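Local coordinates for protein annexin A8 (Homo sapiens, PDB 1W3W) that acts as an anticoagulant, indirectly inhibiting the thromboplastin-specific complex of blood coagulation, and belongs to the calcium- and phospholipid-binding annexins, at residues E73-E78 with R85-L90; D104-L109 with G114-I119; G274-N279 with G313-A318. All coordinates share one frame; numbering follows the deposited sequence.

How the contacts relate
All three contacts lie in series along this all-helical chain; none nests within or crosses another. Contact 1, in the first predicted annexin repeat, closes the short turn between helices 71-78 and 81-91. Contact 2 follows in the second repeat, where helices 96-107 and 113-122 fold back on each other across a brief loop. Contact 3, in the fourth repeat, closes a longer excursion, with 33 residues between segments 274-279 and 313-318. Contact 3 also meets both others: A89 and L86 of contact 1 pack on I277 and A318, while a salt bridge of 2.6 Å joins E118 OE2 of contact 2 to R278 NE. Helix 273-283 thereby ties the fourth repeat to the first and the second.

Contact 1 of 3, residues E73-E78 with R85-L90; sequences ETLKSE and RLIVAL
L75 and K76 of helix 71-78 meet I87 and V88 of helix 81-91, pairing two consecutive helices of the first annexin repeat. The tight part is apolar and buried: the branch carbon L75 CG rests 3.8 Å from I87 CG2, with L75 CD2 coming almost as near, and the two side chains cross at about a right angle. I87 presents this methyl because its CG2 stands anti to the backbone N, while the longer CG1 arm leads away from helix 71-78. M34 of helix 24-34 also packs on L75.

Toward the solvent, partly exposed K76 lays its aliphatic chain across the buried V88. Its CG lies 3.7 Å from V88 CG2, and CE passes V88 CG1 at 4.1 Å, so both methyls of the valine are used. Only the methylene stem of the lysine serves this contact; the K76 side chain also touches Y92. Beyond it, on the exposed flank of helix 71-78, the hydroxyl of S77 turns back on its own helix. S77 OG donates to E73 O at 2.9 Å, and S77 N reaches the same oxygen from the opposite face of its carbonyl plane.

Contact 2 of 3, residues D104-L109 with G114-I119; sequences DAMKGL and GVIIEI
A105, in the last turns of helix 96-107, and V115, near the start of helix 113-122, bring their CA atoms to 6.5 Å, a close approach of two helices joined by a short loop, and a backbone hydrogen bond between A105 and K112 fastens that loop. The small side chain of A105 is consistent with so close a spacing. Its single methyl points at the other helix and enters between two residues, with A105 CB 4.0 Å from V115 CB and 4.1 Å from I116 CG1. I116 reaches further along: its CG1 stands anti to the carbonyl carbon (chi1 -55°) and the chain then extends, carrying CD1 to within 3.9 Å of M106 CG. The methionine and isoleucine side chains cross there nearly at right angles, and it is the methylene of M106 rather than its sulfur that does the touching. The polar residues of the first helix stay apart from this apolar seam. K107 NZ forms a salt bridge of 3.2 Å with D104 OD1, coming from above the carboxylate plane, and D104 OD2 is paired with K100. This helix-loop-helix unit of the second annexin repeat is backed by helices 143-150 and 153-163: M106 packs on L143, I116 touches I147 and L159, and I117 lies against L155.

Contact 3 of 3, residues G274-N279 with G313-A318; sequences GTLIRN and GDYKNA
Y315 contributes most of the buried surface, its ring reaching from helix 313-323 to I277 and L276 of helix 273-283. The backbones stay well apart, with the CA atoms of I277 and Y315 at 9.9 Å, so the long aromatic side chain does the bridging. With CG anti to the backbone N (chi1 175°), the ring is carried out from its helix and its phenol end comes to rest against the two aliphatic residues. I277 takes the larger share of that end. Its CG1 sits in the ring plane at the edge, 3.7 Å from Y315 OH, while its CD1 lies 3.8 Å from Y315 CE1 and approaches the ring obliquely. L276 meets the phenol with one methyl, L276 CD2 lying 3.7 Å from Y315 OH. The hydroxyl is therefore flanked by carbon within this contact, and its polar need is met by D273, just before the segment, whose OD1 is hydrogen-bonded to it. An alanine in place of I277 would remove the CG1 and CD1 atoms beside the phenol and is likely to leave a gap there, with the ring less firmly fixed. K82 of the first repeat also packs on Y315. The L276 side chain also comes within about 4 Å of that of M266 at their nearest atoms. M266, G268, G270 and D310 bind the calcium ion, so the contact joins two helices just behind an annexin calcium site, built from the end of helix 254-266 and the loop that follows, with D310 at the end of helix 303-310.

Contact 1 of 3, residues E73-E78 with R85-L90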
loop_
_atom_site.group_PDB
_atom_site.type_symbol
_atom_site.label_atom_id
_atom_site.label_comp_id
_atom_site.label_asym_id
_atom_site.label_seq_id
_atom_site.Cartn_x
_atom_site.Cartn_y
_atom_site.Cartn_z
ATOM N N GLU A 73 11.335 -16.542 11.318
ATOM C CA GLU A 73 10.722 -17.842 11.619
ATOM C C GLU A 73 10.516 -18.018 13.107
ATOM O O GLU A 73 9.524 -18.592 13.531
ATOM C CB GLU A 73 11.575 -19.007 11.093
ATOM C CG GLU A 73 11.539 -19.186 9.577
ATOM C CD GLU A 73 10.128 -19.197 8.984
ATOM O OE1 GLU A 73 9.240 -19.918 9.509
ATOM O OE2 GLU A 73 9.899 -18.477 7.981
ATOM N N THR A 74 11.457 -17.510 13.895
ATOM C CA THR A 74 11.372 -17.579 15.340
ATOM C C THR A 74 10.227 -16.699 15.844
ATOM O O THR A 74 9.433 -17.123 16.677
ATOM C CB THR A 74 12.715 -17.157 15.957
ATOM O OG1 THR A 74 13.720 -18.093 15.568
ATOM C CG2 THR A 74 12.702 -17.241 17.474
ATOM N N LEU A 75 10.139 -15.482 15.315
ATOM C CA LEU A 75 9.032 -14.575 15.624
ATOM C C LEU A 75 7.659 -15.195 15.290
ATOM O O LEU A 75 6.712 -15.061 16.062
ATOM C CB LEU A 75 9.197 -13.260 14.841
ATOM C CG LEU A 75 9.791 -11.986 15.478
ATOM C CD1 LEU A 75 10.469 -12.153 16.796
ATOM C CD2 LEU A 75 10.684 -11.234 14.458
ATOM N N LYS A 76 7.562 -15.860 14.140
ATOM C CA LYS A 76 6.315 -16.510 13.707
ATOM C C LYS A 76 5.875 -17.613 14.679
ATOM O O LYS A 76 4.690 -17.760 14.963
ATOM C CB LYS A 76 6.456 -17.111 12.297
ATOM C CG LYS A 76 6.356 -16.119 11.162
ATOM C CD LYS A 76 6.153 -16.825 9.808
ATOM C CE LYS A 76 6.762 -16.030 8.657
ATOM N NZ LYS A 76 6.020 -16.167 7.350
ATOM N N SER A 77 6.837 -18.370 15.193
ATOM C CA SER A 77 6.569 -19.436 16.149
ATOM C C SER A 77 6.244 -18.937 17.555
ATOM O O SER A 77 5.398 -19.503 18.239
ATOM C CB SER A 77 7.783 -20.361 16.231
ATOM O OG SER A 77 8.171 -20.758 14.923
ATOM N N GLU A 78 6.914 -17.883 17.995
ATOM C CA GLU A 78 6.804 -17.449 19.372
ATOM C C GLU A 78 5.597 -16.565 19.604
ATOM O O GLU A 78 5.061 -16.542 20.695
ATOM C CB GLU A 78 8.080 -16.706 19.799
ATOM C CG GLU A 78 9.286 -17.618 19.929
ATOM C CD GLU A 78 9.061 -18.712 20.956
ATOM O OE1 GLU A 78 8.715 -18.370 22.107
ATOM O OE2 GLU A 78 9.195 -19.901 20.593
ATOM N N ARG A 85 1.311 -10.722 13.166
ATOM C CA ARG A 85 1.219 -10.285 11.775
ATOM C C ARG A 85 1.972 -8.973 11.578
ATOM O O ARG A 85 2.643 -8.790 10.577
ATOM C CB ARG A 85 -0.227 -10.092 11.344
ATOM C CG ARG A 85 -0.930 -11.366 10.881
ATOM C CD ARG A 85 -2.046 -11.095 9.850
ATOM N NE ARG A 85 -3.297 -10.708 10.488
ATOM C CZ ARG A 85 -4.322 -10.095 9.880
ATOM N NH1 ARG A 85 -4.273 -9.762 8.590
ATOM N NH2 ARG A 85 -5.402 -9.805 10.584
ATOM N N LEU A 86 1.830 -8.062 12.535
ATOM C CA LEU A 86 2.488 -6.760 12.472
ATOM C C LEU A 86 3.996 -6.869 12.593
ATOM O O LEU A 86 4.731 -6.249 11.822
ATOM C CB LEU A 86 1.949 -5.836 13.563
ATOM C CG LEU A 86 2.647 -4.482 13.694
ATOM C CD1 LEU A 86 2.478 -3.613 12.429
ATOM C CD2 LEU A 86 2.104 -3.781 14.893
ATOM N N ILE A 87 4.460 -7.632 13.577
ATOM C CA ILE A 87 5.889 -7.758 13.830
ATOM C C ILE A 87 6.562 -8.429 12.642
ATOM O O ILE A 87 7.637 -8.014 12.231
ATOM C CB ILE A 87 6.155 -8.537 15.152
ATOM C CG1 ILE A 87 5.663 -7.737 16.366
ATOM C CG2 ILE A 87 7.611 -8.855 15.322
ATOM C CD1 ILE A 87 6.418 -6.449 16.637
ATOM N N VAL A 88 5.920 -9.444 12.067
ATOM C CA VAL A 88 6.522 -10.163 10.942
ATOM C C VAL A 88 6.556 -9.260 9.716
ATOM O O VAL A 88 7.521 -9.279 8.959
ATOM C CB VAL A 88 5.755 -11.479 10.627
ATOM C CG1 VAL A 88 6.127 -12.016 9.266
ATOM C CG2 VAL A 88 6.061 -12.519 11.693
ATOM N N ALA A 89 5.503 -8.460 9.531
ATOM C CA ALA A 89 5.451 -7.477 8.453
ATOM C C ALA A 89 6.642 -6.508 8.512
ATOM O O ALA A 89 7.232 -6.196 7.490
ATOM C CB ALA A 89 4.139 -6.700 8.487
ATOM N N LEU A 90 7.020 -6.087 9.711
ATOM C CA LEU A 90 8.154 -5.176 9.904
ATOM C C LEU A 90 9.474 -5.770 9.474
ATOM O O LEU A 90 10.400 -5.048 9.147
ATOM C CB LEU A 90 8.249 -4.760 11.389
ATOM C CG LEU A 90 7.156 -3.811 11.850
ATOM C CD1 LEU A 90 7.202 -3.639 13.372
ATOM C CD2 LEU A 90 7.287 -2.461 11.157
#

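Contact 2 of 3, residues D104-L109 with G114-I119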
loop_
_atom_site.group_PDB
_atom_site.type_symbol
_atom_site.label_atom_id
_atom_site.label_comp_id
_atom_site.label_asym_id
_atom_site.label_seq_id
_atom_site.Cartn_x
_atom_site.Cartn_y
_atom_site.Cartn_z
ATOM N N ASP A 104 -0.313 -13.321 -1.085
ATOM C CA ASP A 104 -1.335 -13.670 -0.115
ATOM C C ASP A 104 -2.730 -13.303 -0.613
ATOM O O ASP A 104 -3.689 -14.009 -0.324
ATOM C CB ASP A 104 -1.115 -12.974 1.228
ATOM C CG ASP A 104 0.046 -13.537 2.013
ATOM O OD1 ASP A 104 0.663 -14.550 1.595
ATOM O OD2 ASP A 104 0.434 -12.982 3.059
ATOM N N ALA A 105 -2.845 -12.201 -1.350
ATOM C CA ALA A 105 -4.139 -11.762 -1.861
ATOM C C ALA A 105 -4.735 -12.751 -2.856
ATOM O O ALA A 105 -5.952 -12.798 -3.007
ATOM C CB ALA A 105 -4.036 -10.391 -2.506
ATOM N N MET A 106 -3.879 -13.506 -3.551
ATOM C CA MET A 106 -4.309 -14.438 -4.587
ATOM C C MET A 106 -4.227 -15.933 -4.221
ATOM O O MET A 106 -4.911 -16.724 -4.843
ATOM C CB MET A 106 -3.505 -14.205 -5.861
ATOM C CG MET A 106 -3.879 -12.933 -6.587
ATOM S SD MET A 106 -2.918 -12.689 -8.051
ATOM C CE MET A 106 -1.405 -12.097 -7.341
ATOM N N LYS A 107 -3.447 -16.315 -3.212
ATOM C CA LYS A 107 -3.179 -17.744 -2.939
ATOM C C LYS A 107 -4.268 -18.454 -2.127
ATOM O O LYS A 107 -4.271 -19.683 -2.010
ATOM C CB LYS A 107 -1.858 -17.903 -2.188
ATOM C CG LYS A 107 -1.971 -17.700 -0.662
ATOM C CD LYS A 107 -0.595 -17.781 0.003
ATOM C CE LYS A 107 -0.667 -18.292 1.448
ATOM N NZ LYS A 107 -0.880 -17.191 2.437
ATOM N N GLY A 108 -5.153 -17.675 -1.521
ATOM C CA GLY A 108 -6.150 -18.216 -0.630
ATOM C C GLY A 108 -7.461 -18.484 -1.329
ATOM O O GLY A 108 -7.536 -18.616 -2.545
ATOM N N LEU A 109 -8.500 -18.536 -0.519
ATOM C CA LEU A 109 -9.853 -18.722 -0.964
ATOM C C LEU A 109 -10.431 -17.332 -1.230
ATOM O O LEU A 109 -10.553 -16.517 -0.314
ATOM C CB LEU A 109 -10.627 -19.451 0.144
ATOM C CG LEU A 109 -11.902 -20.200 -0.214
ATOM C CD1 LEU A 109 -11.632 -21.308 -1.213
ATOM C CD2 LEU A 109 -12.510 -20.769 1.053
ATOM N N GLY A 114 -8.967 -5.682 -3.514
ATOM C CA GLY A 114 -8.643 -4.407 -2.902
ATOM C C GLY A 114 -7.166 -4.242 -2.567
ATOM O O GLY A 114 -6.639 -3.153 -2.694
ATOM N N VAL A 115 -6.509 -5.320 -2.144
ATOM C CA VAL A 115 -5.083 -5.304 -1.846
ATOM C C VAL A 115 -4.306 -5.045 -3.125
ATOM O O VAL A 115 -3.397 -4.217 -3.157
ATOM C CB VAL A 115 -4.607 -6.646 -1.203
ATOM C CG1 VAL A 115 -3.089 -6.676 -1.057
ATOM C CG2 VAL A 115 -5.256 -6.851 0.143
ATOM N N ILE A 116 -4.692 -5.743 -4.189
ATOM C CA ILE A 116 -4.003 -5.645 -5.469
ATOM C C ILE A 116 -4.152 -4.254 -6.082
ATOM O O ILE A 116 -3.182 -3.687 -6.567
ATOM C CB ILE A 116 -4.504 -6.732 -6.478
ATOM C CG1 ILE A 116 -4.379 -8.139 -5.868
ATOM C CG2 ILE A 116 -3.684 -6.644 -7.775
ATOM C CD1 ILE A 116 -5.079 -9.265 -6.682
ATOM N N ILE A 117 -5.364 -3.704 -6.029
ATOM C CA ILE A 117 -5.640 -2.349 -6.523
ATOM C C ILE A 117 -4.772 -1.296 -5.814
ATOM O O ILE A 117 -4.144 -0.447 -6.454
ATOM C CB ILE A 117 -7.150 -2.022 -6.318
ATOM C CG1 ILE A 117 -8.001 -2.821 -7.317
ATOM C CG2 ILE A 117 -7.420 -0.524 -6.440
ATOM C CD1 ILE A 117 -9.466 -2.981 -6.935
ATOM N N GLU A 118 -4.769 -1.359 -4.485
ATOM C CA GLU A 118 -4.044 -0.408 -3.647
ATOM C C GLU A 118 -2.578 -0.375 -4.012
ATOM O O GLU A 118 -2.012 0.689 -4.223
ATOM C CB GLU A 118 -4.226 -0.780 -2.167
ATOM C CG GLU A 118 -3.322 -0.055 -1.182
ATOM C CD GLU A 118 -3.237 -0.801 0.138
ATOM O OE1 GLU A 118 -4.246 -0.854 0.858
ATOM O OE2 GLU A 118 -2.163 -1.336 0.451
ATOM N N ILE A 119 -1.954 -1.537 -4.072
ATOM C CA ILE A 119 -0.527 -1.586 -4.325
ATOM C C ILE A 119 -0.203 -1.154 -5.755
ATOM O O ILE A 119 0.687 -0.312 -5.965
ATOM C CB ILE A 119 0.047 -2.966 -4.012
ATOM C CG1 ILE A 119 -0.101 -3.243 -2.517
ATOM C CG2 ILE A 119 1.514 -3.012 -4.398
ATOM C CD1 ILE A 119 0.339 -4.616 -2.101
#

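Contact 3 of 3, residues G274-N279 with G313-A318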
loop_
_atom_site.group_PDB
_atom_site.type_symbol
_atom_site.label_atom_id
_atom_site.label_comp_id
_atom_site.label_asym_id
_atom_site.label_seq_id
_atom_site.Cartn_x
_atom_site.Cartn_y
_atom_site.Cartn_z
ATOM N N GLY A 274 -5.501 -6.127 8.233
ATOM C CA GLY A 274 -4.550 -6.319 7.139
ATOM C C GLY A 274 -4.189 -5.005 6.466
ATOM O O GLY A 274 -3.015 -4.725 6.215
ATOM N N THR A 275 -5.205 -4.188 6.210
ATOM C CA THR A 275 -5.043 -2.888 5.573
ATOM C C THR A 275 -4.365 -1.858 6.463
ATOM O O THR A 275 -3.538 -1.069 5.996
ATOM C CB THR A 275 -6.428 -2.379 5.135
ATOM O OG1 THR A 275 -6.931 -3.263 4.141
ATOM C CG2 THR A 275 -6.346 -1.047 4.422
ATOM N N LEU A 276 -4.727 -1.860 7.738
ATOM C CA LEU A 276 -4.070 -1.019 8.733
ATOM C C LEU A 276 -2.573 -1.337 8.834
ATOM O O LEU A 276 -1.728 -0.455 8.753
ATOM C CB LEU A 276 -4.761 -1.225 10.086
ATOM C CG LEU A 276 -4.351 -0.392 11.296
ATOM C CD1 LEU A 276 -4.523 1.098 11.058
ATOM C CD2 LEU A 276 -5.205 -0.836 12.475
ATOM N N ILE A 277 -2.248 -2.612 8.998
ATOM C CA ILE A 277 -0.867 -3.049 9.120
ATOM C C ILE A 277 -0.061 -2.677 7.885
ATOM O O ILE A 277 0.995 -2.060 7.989
ATOM C CB ILE A 277 -0.816 -4.572 9.379
ATOM C CG1 ILE A 277 -1.273 -4.869 10.824
ATOM C CG2 ILE A 277 0.577 -5.125 9.077
ATOM C CD1 ILE A 277 -1.598 -6.325 11.103
ATOM N N ARG A 278 -0.565 -3.041 6.711
ATOM C CA ARG A 278 0.179 -2.883 5.468
ATOM C C ARG A 278 0.508 -1.434 5.162
ATOM O O ARG A 278 1.625 -1.108 4.755
ATOM C CB ARG A 278 -0.607 -3.496 4.302
ATOM C CG ARG A 278 0.128 -3.488 2.970
ATOM C CD ARG A 278 -0.645 -4.178 1.838
ATOM N NE ARG A 278 -1.989 -3.625 1.738
ATOM C CZ ARG A 278 -3.109 -4.210 2.167
ATOM N NH1 ARG A 278 -3.105 -5.397 2.731
ATOM N NH2 ARG A 278 -4.255 -3.576 2.045
ATOM N N ASN A 279 -0.457 -0.554 5.364
ATOM C CA ASN A 279 -0.250 0.848 5.064
ATOM C C ASN A 279 0.651 1.554 6.054
ATOM O O ASN A 279 1.486 2.364 5.648
ATOM C CB ASN A 279 -1.597 1.537 4.878
ATOM C CG ASN A 279 -2.233 1.143 3.577
ATOM O OD1 ASN A 279 -3.106 0.269 3.520
ATOM N ND2 ASN A 279 -1.748 1.725 2.511
ATOM N N GLY A 313 -4.166 -4.261 23.284
ATOM C CA GLY A 313 -3.084 -5.153 23.663
ATOM C C GLY A 313 -1.720 -4.762 23.118
ATOM O O GLY A 313 -1.433 -3.591 22.862
ATOM N N ASP A 314 -0.879 -5.769 22.943
ATOM C CA ASP A 314 0.461 -5.575 22.400
ATOM C C ASP A 314 0.427 -5.067 20.947
ATOM O O ASP A 314 1.287 -4.308 20.540
ATOM C CB ASP A 314 1.239 -6.877 22.501
ATOM C CG ASP A 314 1.506 -7.279 23.941
ATOM O OD1 ASP A 314 1.916 -6.421 24.749
ATOM O OD2 ASP A 314 1.320 -8.427 24.348
ATOM N N TYR A 315 -0.566 -5.504 20.185
ATOM C CA TYR A 315 -0.788 -5.034 18.824
ATOM C C TYR A 315 -0.955 -3.519 18.801
ATOM O O TYR A 315 -0.237 -2.823 18.098
ATOM C CB TYR A 315 -2.031 -5.727 18.288
ATOM C CG TYR A 315 -2.534 -5.313 16.942
ATOM C CD1 TYR A 315 -1.691 -5.250 15.834
ATOM C CD2 TYR A 315 -3.892 -5.053 16.760
ATOM C CE1 TYR A 315 -2.184 -4.886 14.589
ATOM C CE2 TYR A 315 -4.389 -4.711 15.527
ATOM C CZ TYR A 315 -3.536 -4.623 14.440
ATOM O OH TYR A 315 -4.080 -4.294 13.226
ATOM N N LYS A 316 -1.880 -3.014 19.606
ATOM C CA LYS A 316 -2.084 -1.576 19.751
ATOM C C LYS A 316 -0.817 -0.835 20.126
ATOM O O LYS A 316 -0.503 0.193 19.543
ATOM C CB LYS A 316 -3.141 -1.294 20.814
ATOM C CG LYS A 316 -3.480 0.168 20.984
ATOM C CD LYS A 316 -3.452 0.578 22.430
ATOM C CE LYS A 316 -4.544 -0.111 23.219
ATOM N NZ LYS A 316 -4.773 0.563 24.526
ATOM N N ASN A 317 -0.089 -1.349 21.105
ATOM C CA ASN A 317 1.074 -0.640 21.599
ATOM C C ASN A 317 2.197 -0.610 20.581
ATOM O O ASN A 317 2.914 0.377 20.483
ATOM C CB ASN A 317 1.536 -1.220 22.927
ATOM C CG ASN A 317 0.578 -0.889 24.061
ATOM O OD1 ASN A 317 -0.053 0.182 24.074
ATOM N ND2 ASN A 317 0.445 -1.810 25.008
ATOM N N ALA A 318 2.321 -1.678 19.800
ATOM C CA ALA A 318 3.282 -1.721 18.719
ATOM C C ALA A 318 2.893 -0.724 17.620
ATOM O O ALA A 318 3.747 -0.033 17.093
ATOM C CB ALA A 318 3.379 -3.136 18.148
#